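Local structure of catechol 1,2-dioxygenase (Burkholderia ambifaria, 5VXT) at residues Leu123-Ala128 with Ser179-Thr184; Glu168-Asn173 with Asn191-Val196. The protein probably opens the aromatic ring of catechol between its two hydroxyl-bearing carbons, using a bound iron(III) ion and molecular oxygen to yield cis,cis-muconate. All coordinates share one frame; numbering follows the deposited sequence.

Contact 1 of 2, residues Leu123-Ala128 with Ser179-Thr184; sequences LYVAGA and SHFDPT. With CAQ (catechol), chain K.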
loop_
_atom_site.group_PDB
_atom_site.type_symbol
_atom_site.label_atom_id
_atom_site.label_comp_id
_atom_site.label_asym_id
_atom_site.label_seq_id
_atom_site.Cartn_x
_atom_site.Cartn_y
_atom_site.Cartn_z
ATOM N N LEU B 123 -13.085 6.658 10.919
ATOM C CA LEU B 123 -13.094 7.933 11.630
ATOM C C LEU B 123 -13.587 7.821 13.070
ATOM O O LEU B 123 -14.035 8.818 13.645
ATOM C CB LEU B 123 -13.934 8.950 10.857
ATOM C CG LEU B 123 -13.509 9.061 9.389
ATOM C CD1 LEU B 123 -14.373 10.061 8.650
ATOM C CD2 LEU B 123 -12.032 9.432 9.284
ATOM N N TYR B 124 -13.500 6.643 13.678
ATOM C CA TYR B 124 -13.862 6.520 15.085
ATOM C C TYR B 124 -12.763 7.097 15.969
ATOM O O TYR B 124 -11.572 6.957 15.676
ATOM C CB TYR B 124 -14.105 5.054 15.445
ATOM C CG TYR B 124 -14.249 4.829 16.928
ATOM C CD1 TYR B 124 -15.400 5.235 17.600
ATOM C CD2 TYR B 124 -13.242 4.224 17.660
ATOM C CE1 TYR B 124 -15.539 5.042 18.957
ATOM C CE2 TYR B 124 -13.376 4.027 19.025
ATOM C CZ TYR B 124 -14.525 4.437 19.665
ATOM O OH TYR B 124 -14.666 4.244 21.020
ATOM N N VAL B 125 -13.163 7.744 17.066
ATOM C CA VAL B 125 -12.223 8.273 18.054
ATOM C C VAL B 125 -12.624 7.763 19.431
ATOM O O VAL B 125 -13.748 8.004 19.889
ATOM C CB VAL B 125 -12.157 9.811 18.049
ATOM C CG1 VAL B 125 -11.165 10.291 19.097
ATOM C CG2 VAL B 125 -11.752 10.326 16.670
ATOM N N ALA B 126 -11.706 7.071 20.092
ATOM C CA ALA B 126 -11.984 6.516 21.403
ATOM C C ALA B 126 -11.826 7.577 22.484
ATOM O O ALA B 126 -11.006 8.492 22.373
ATOM C CB ALA B 126 -11.056 5.334 21.685
ATOM N N GLY B 127 -12.631 7.450 23.535
ATOM C CA GLY B 127 -12.427 8.201 24.758
ATOM C C GLY B 127 -13.466 9.248 25.098
ATOM O O GLY B 127 -13.197 10.089 25.965
ATOM N N ALA B 128 -14.632 9.233 24.452
ATOM C CA ALA B 128 -15.644 10.237 24.738
ATOM C C ALA B 128 -16.118 10.089 26.179
ATOM O O ALA B 128 -16.236 8.962 26.679
ATOM C CB ALA B 128 -16.831 10.102 23.783
ATOM N N SER B 179 -14.707 15.768 13.760
ATOM C CA SER B 179 -13.684 16.237 14.682
ATOM C C SER B 179 -12.523 15.245 14.711
ATOM O O SER B 179 -12.695 14.051 14.457
ATOM C CB SER B 179 -14.270 16.440 16.082
ATOM O OG SER B 179 -14.794 15.235 16.596
ATOM N N HIS B 180 -11.322 15.777 14.966
ATOM C CA HIS B 180 -10.048 15.060 14.931
ATOM C C HIS B 180 -9.586 14.800 13.497
ATOM O O HIS B 180 -8.438 14.399 13.287
ATOM C CB HIS B 180 -10.118 13.737 15.709
ATOM C CG HIS B 180 -8.812 13.323 16.316
ATOM N ND1 HIS B 180 -8.318 13.887 17.474
ATOM C CD2 HIS B 180 -7.897 12.403 15.927
ATOM C CE1 HIS B 180 -7.156 13.333 17.770
ATOM N NE2 HIS B 180 -6.876 12.429 16.848
ATOM N N PHE B 181 -10.454 15.038 12.504
ATOM C CA PHE B 181 -10.125 14.805 11.099
ATOM C C PHE B 181 -10.555 15.973 10.222
ATOM O O PHE B 181 -10.846 15.783 9.036
ATOM C CB PHE B 181 -10.775 13.524 10.571
ATOM C CG PHE B 181 -10.443 12.299 11.353
ATOM C CD1 PHE B 181 -11.300 11.845 12.349
ATOM C CD2 PHE B 181 -9.279 11.589 11.087
ATOM C CE1 PHE B 181 -10.997 10.707 13.076
ATOM C CE2 PHE B 181 -8.969 10.454 11.807
ATOM C CZ PHE B 181 -9.825 10.009 12.802
ATOM N N ASP B 182 -10.621 17.181 10.776
ATOM C CA ASP B 182 -11.116 18.323 10.012
ATOM C C ASP B 182 -9.959 19.007 9.293
ATOM O O ASP B 182 -9.062 19.541 9.958
ATOM C CB ASP B 182 -11.830 19.308 10.920
ATOM C CG ASP B 182 -12.628 20.350 10.146
ATOM O OD1 ASP B 182 -12.148 20.820 9.085
ATOM O OD2 ASP B 182 -13.744 20.697 10.595
ATOM N N PRO B 183 -9.944 19.035 7.957
ATOM C CA PRO B 183 -8.827 19.655 7.234
ATOM C C PRO B 183 -8.892 21.171 7.161
ATOM O O PRO B 183 -7.986 21.781 6.585
ATOM C CB PRO B 183 -8.948 19.033 5.834
ATOM C CG PRO B 183 -10.414 18.831 5.668
ATOM C CD PRO B 183 -10.945 18.462 7.040
ATOM N N THR B 184 -9.932 21.799 7.715
ATOM C CA THR B 184 -10.046 23.249 7.702
ATOM C C THR B 184 -9.731 23.892 9.042
ATOM O O THR B 184 -9.460 25.095 9.083
ATOM C CB THR B 184 -11.458 23.674 7.268
ATOM O OG1 THR B 184 -12.433 23.054 8.117
ATOM C CG2 THR B 184 -11.718 23.267 5.831
HETATM C C1 CAQ K . -15.094 6.887 4.804
HETATM C C2 CAQ K . -15.495 7.899 5.673
HETATM C C3 CAQ K . -16.588 7.690 6.502
HETATM O O3 CAQ K . -17.019 8.641 7.369
HETATM C C4 CAQ K . -17.301 6.401 6.440
HETATM O O4 CAQ K . -18.373 6.199 7.244
HETATM C C5 CAQ K . -16.865 5.420 5.560
HETATM C C6 CAQ K . -15.765 5.668 4.745
#
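Leu123 and Val125 face Phe181 and His180 with the two backbones well apart: the CA atoms of Leu123 and Phe181 are 7.5 Å from each other, and those of Val125 and His180 7.8 Å. At this spacing the segments meet through side chains, apart from Leu123 O at the Phe181 ring. A short strand at Val125-Ala126 pairs in parallel with 321-322, whereas Ser179-Thr184 has no regular secondary structure. Leu123 lays its CD2 methyl over the middle of the Phe181 ring, a CH-pi contact in which CD2 is 3.8 Å from the ring centroid and 7° off its normal. With CG anti to the carbonyl carbon (chi1 -56°), the ring lies beneath the Leu123 methyl and its CE1 comes 3.6 Å from Leu123 O. The same ring atom CE1 meets Val125 CG2 at 3.7 Å, so that a leucine and a valine two residues apart both bear on the phenylalanine. Val125 CG2, set anti to its own carbonyl carbon, also packs on His180 CB at 3.9 Å. The fork of Leu123 has a second task in the active site of this intradiol-type dioxygenase. While one methyl covers Phe181, the other turns to the bound catechol, and Leu123 CD1 stands 3.3 Å from catechol O3. Leu123 is thus one wall of that pocket, beside the iron ligand Tyr178, the residue just before Ser179 in the loop between strands 166-170 and 193-197. Ser179 OG is hydrogen-bonded to Asn191 O, near the far end of the same loop, and an Asx turn from Asp182 OD1 to Thr184 N shapes the chain around Pro183.

Contact 2 of 2, residues Glu168-Asn173 with Asn191-Val196; sequences ECWHAN and NLRGAV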
loop_
_atom_site.group_PDB
_atom_site.type_symbol
_atom_site.label_atom_id
_atom_site.label_comp_id
_atom_site.label_asym_id
_atom_site.label_seq_id
_atom_site.Cartn_x
_atom_site.Cartn_y
_atom_site.Cartn_z
ATOM N N GLU B 168 -21.997 4.457 21.706
ATOM C CA GLU B 168 -21.144 5.513 21.194
ATOM C C GLU B 168 -21.652 5.964 19.834
ATOM O O GLU B 168 -22.192 5.168 19.062
ATOM C CB GLU B 168 -19.692 5.043 21.067
ATOM C CG GLU B 168 -19.117 4.590 22.380
ATOM C CD GLU B 168 -17.716 4.087 22.228
ATOM O OE1 GLU B 168 -16.806 4.930 22.105
ATOM O OE2 GLU B 168 -17.537 2.854 22.223
ATOM N N CYS B 169 -21.439 7.241 19.543
ATOM C CA CYS B 169 -22.020 7.892 18.377
ATOM C C CYS B 169 -20.999 8.860 17.795
ATOM O O CYS B 169 -20.360 9.604 18.541
ATOM C CB CYS B 169 -23.317 8.616 18.791
ATOM S SG CYS B 169 -24.004 9.747 17.605
ATOM N N TRP B 170 -20.818 8.840 16.472
ATOM C CA TRP B 170 -20.029 9.891 15.848
ATOM C C TRP B 170 -20.575 10.179 14.459
ATOM O O TRP B 170 -21.057 9.273 13.773
ATOM C CB TRP B 170 -18.525 9.540 15.796
ATOM C CG TRP B 170 -18.079 8.311 15.014
ATOM C CD1 TRP B 170 -17.395 8.309 13.828
ATOM C CD2 TRP B 170 -18.213 6.928 15.397
ATOM N NE1 TRP B 170 -17.117 7.019 13.438
ATOM C CE2 TRP B 170 -17.607 6.153 14.378
ATOM C CE3 TRP B 170 -18.794 6.271 16.489
ATOM C CZ2 TRP B 170 -17.583 4.758 14.411
ATOM C CZ3 TRP B 170 -18.762 4.879 16.520
ATOM C CH2 TRP B 170 -18.157 4.140 15.488
ATOM N N HIS B 171 -20.507 11.448 14.059
ATOM C CA HIS B 171 -20.939 11.857 12.729
ATOM C C HIS B 171 -20.279 13.186 12.372
ATOM O O HIS B 171 -19.550 13.778 13.173
ATOM C CB HIS B 171 -22.465 11.936 12.651
ATOM C CG HIS B 171 -23.062 13.011 13.502
ATOM N ND1 HIS B 171 -23.114 14.331 13.108
ATOM C CD2 HIS B 171 -23.650 12.960 14.721
ATOM C CE1 HIS B 171 -23.709 15.046 14.048
ATOM N NE2 HIS B 171 -24.040 14.238 15.038
ATOM N N ALA B 172 -20.554 13.658 11.155
ATOM C CA ALA B 172 -19.919 14.838 10.583
ATOM C C ALA B 172 -20.723 16.109 10.859
ATOM O O ALA B 172 -21.879 16.071 11.282
ATOM C CB ALA B 172 -19.752 14.669 9.075
ATOM N N ASN B 173 -20.089 17.252 10.588
ATOM C CA ASN B 173 -20.720 18.558 10.684
ATOM C C ASN B 173 -21.362 18.905 9.342
ATOM O O ASN B 173 -21.410 18.081 8.424
ATOM C CB ASN B 173 -19.708 19.613 11.132
ATOM C CG ASN B 173 -18.640 19.909 10.080
ATOM O OD1 ASN B 173 -18.621 19.327 8.995
ATOM N ND2 ASN B 173 -17.745 20.831 10.408
ATOM N N ASN B 191 -16.205 16.705 19.465
ATOM C CA ASN B 191 -17.350 17.379 18.872
ATOM C C ASN B 191 -18.085 16.403 17.968
ATOM O O ASN B 191 -17.470 15.720 17.139
ATOM C CB ASN B 191 -16.929 18.614 18.078
ATOM C CG ASN B 191 -18.129 19.395 17.562
ATOM O OD1 ASN B 191 -19.099 19.606 18.287
ATOM N ND2 ASN B 191 -18.078 19.806 16.296
ATOM N N LEU B 192 -19.403 16.326 18.154
ATOM C CA LEU B 192 -20.266 15.393 17.434
ATOM C C LEU B 192 -19.855 13.943 17.671
ATOM O O LEU B 192 -20.034 13.084 16.802
ATOM C CB LEU B 192 -20.301 15.712 15.937
ATOM C CG LEU B 192 -20.605 17.168 15.598
ATOM C CD1 LEU B 192 -20.643 17.365 14.106
ATOM C CD2 LEU B 192 -21.927 17.596 16.220
ATOM N N ARG B 193 -19.293 13.666 18.847
ATOM C CA ARG B 193 -19.037 12.313 19.321
ATOM C C ARG B 193 -19.478 12.246 20.772
ATOM O O ARG B 193 -19.149 13.140 21.554
ATOM C CB ARG B 193 -17.556 11.929 19.215
ATOM C CG ARG B 193 -16.960 12.121 17.844
ATOM C CD ARG B 193 -15.446 11.963 17.866
ATOM N NE ARG B 193 -14.855 12.204 16.552
ATOM C CZ ARG B 193 -14.756 11.287 15.593
ATOM N NH1 ARG B 193 -15.210 10.058 15.803
ATOM N NH2 ARG B 193 -14.200 11.598 14.423
ATOM N N GLY B 194 -20.207 11.192 21.129
ATOM C CA GLY B 194 -20.664 11.034 22.495
ATOM C C GLY B 194 -20.695 9.574 22.886
ATOM O O GLY B 194 -20.492 8.677 22.066
ATOM N N ALA B 195 -20.933 9.350 24.172
ATOM C CA ALA B 195 -21.151 8.008 24.689
ATOM C C ALA B 195 -22.143 8.105 25.834
ATOM O O ALA B 195 -21.989 8.958 26.712
ATOM C CB ALA B 195 -19.846 7.365 25.162
ATOM N N VAL B 196 -23.160 7.250 25.816
ATOM C CA VAL B 196 -24.147 7.197 26.886
ATOM C C VAL B 196 -24.212 5.777 27.431
ATOM O O VAL B 196 -24.173 4.799 26.674
ATOM C CB VAL B 196 -25.541 7.684 26.429
ATOM C CG1 VAL B 196 -25.430 8.979 25.654
ATOM C CG2 VAL B 196 -26.249 6.639 25.612
HETATM O O HOH W 1 -17.141 14.347 14.724
#
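Cys169 and Gly194 form the hydrogen-bonded pair of two antiparallel strands, 168-170 and 193-196, whose axes come within 4.7 Å. Both backbone polar groups of each are used: Cys169 N gives to Gly194 O at 3.1 Å, and Gly194 N to Cys169 O at 3.0 Å. Two residues on, past the non-hydrogen-bonded pair Trp170-Arg193, His171 N gives to Leu192 O (3.2 Å). Beyond that the backbones part, and a water donates to both His171 O and Asn191 O. The His171 ring spends both nitrogens: ND1 gives to Ala172 O at 2.8 Å, close to the ring plane, and NE2 is bonded to Thr208. Leu192 CB lies over one face of this ring, offset toward its rim. Asn191 OD1 accepts from Leu139 N and Asp140 N while its ND2 gives to Gln187; Asn173 OD1 accepts from His175 N and Phe177 N. Arg193 brings NH1 to 3.4 Å from Trp170 CB, its guanidinium satisfied by backbone carbonyls of 123-128 and 179-184. Strand 166-170 lies between 193-197 and 238-244, where Trp170 stacks on the iron ligand His240; on the sheet's other face, Cys169 and Val196 pack against strand 203-209 of the second sheet of the intradiol dioxygenase beta-sandwich.

Contacts 1 and 2 adjoin, their centres about 9 Å apart, and their segments alternate along the chain. Arg193 of contact 2 ties together the two halves of contact 1: its NH1 is 2.8 Å from Leu123 O, a probable hydrogen bond, while its NH2 serves Ser179 O, and its CZ packs 3.3 Å from Val125 CG2. A second probable bond, Tyr124 OH to Glu168 OE1 at 2.5 Å, joins 123-128 to the strand 168-170. Both contacts border the iron site: the nearest side-chain atoms of Leu123 and Trp170 are each about 5 Å from the iron(III) ion, and the nearest of Trp170 is about 6 Å from catechol.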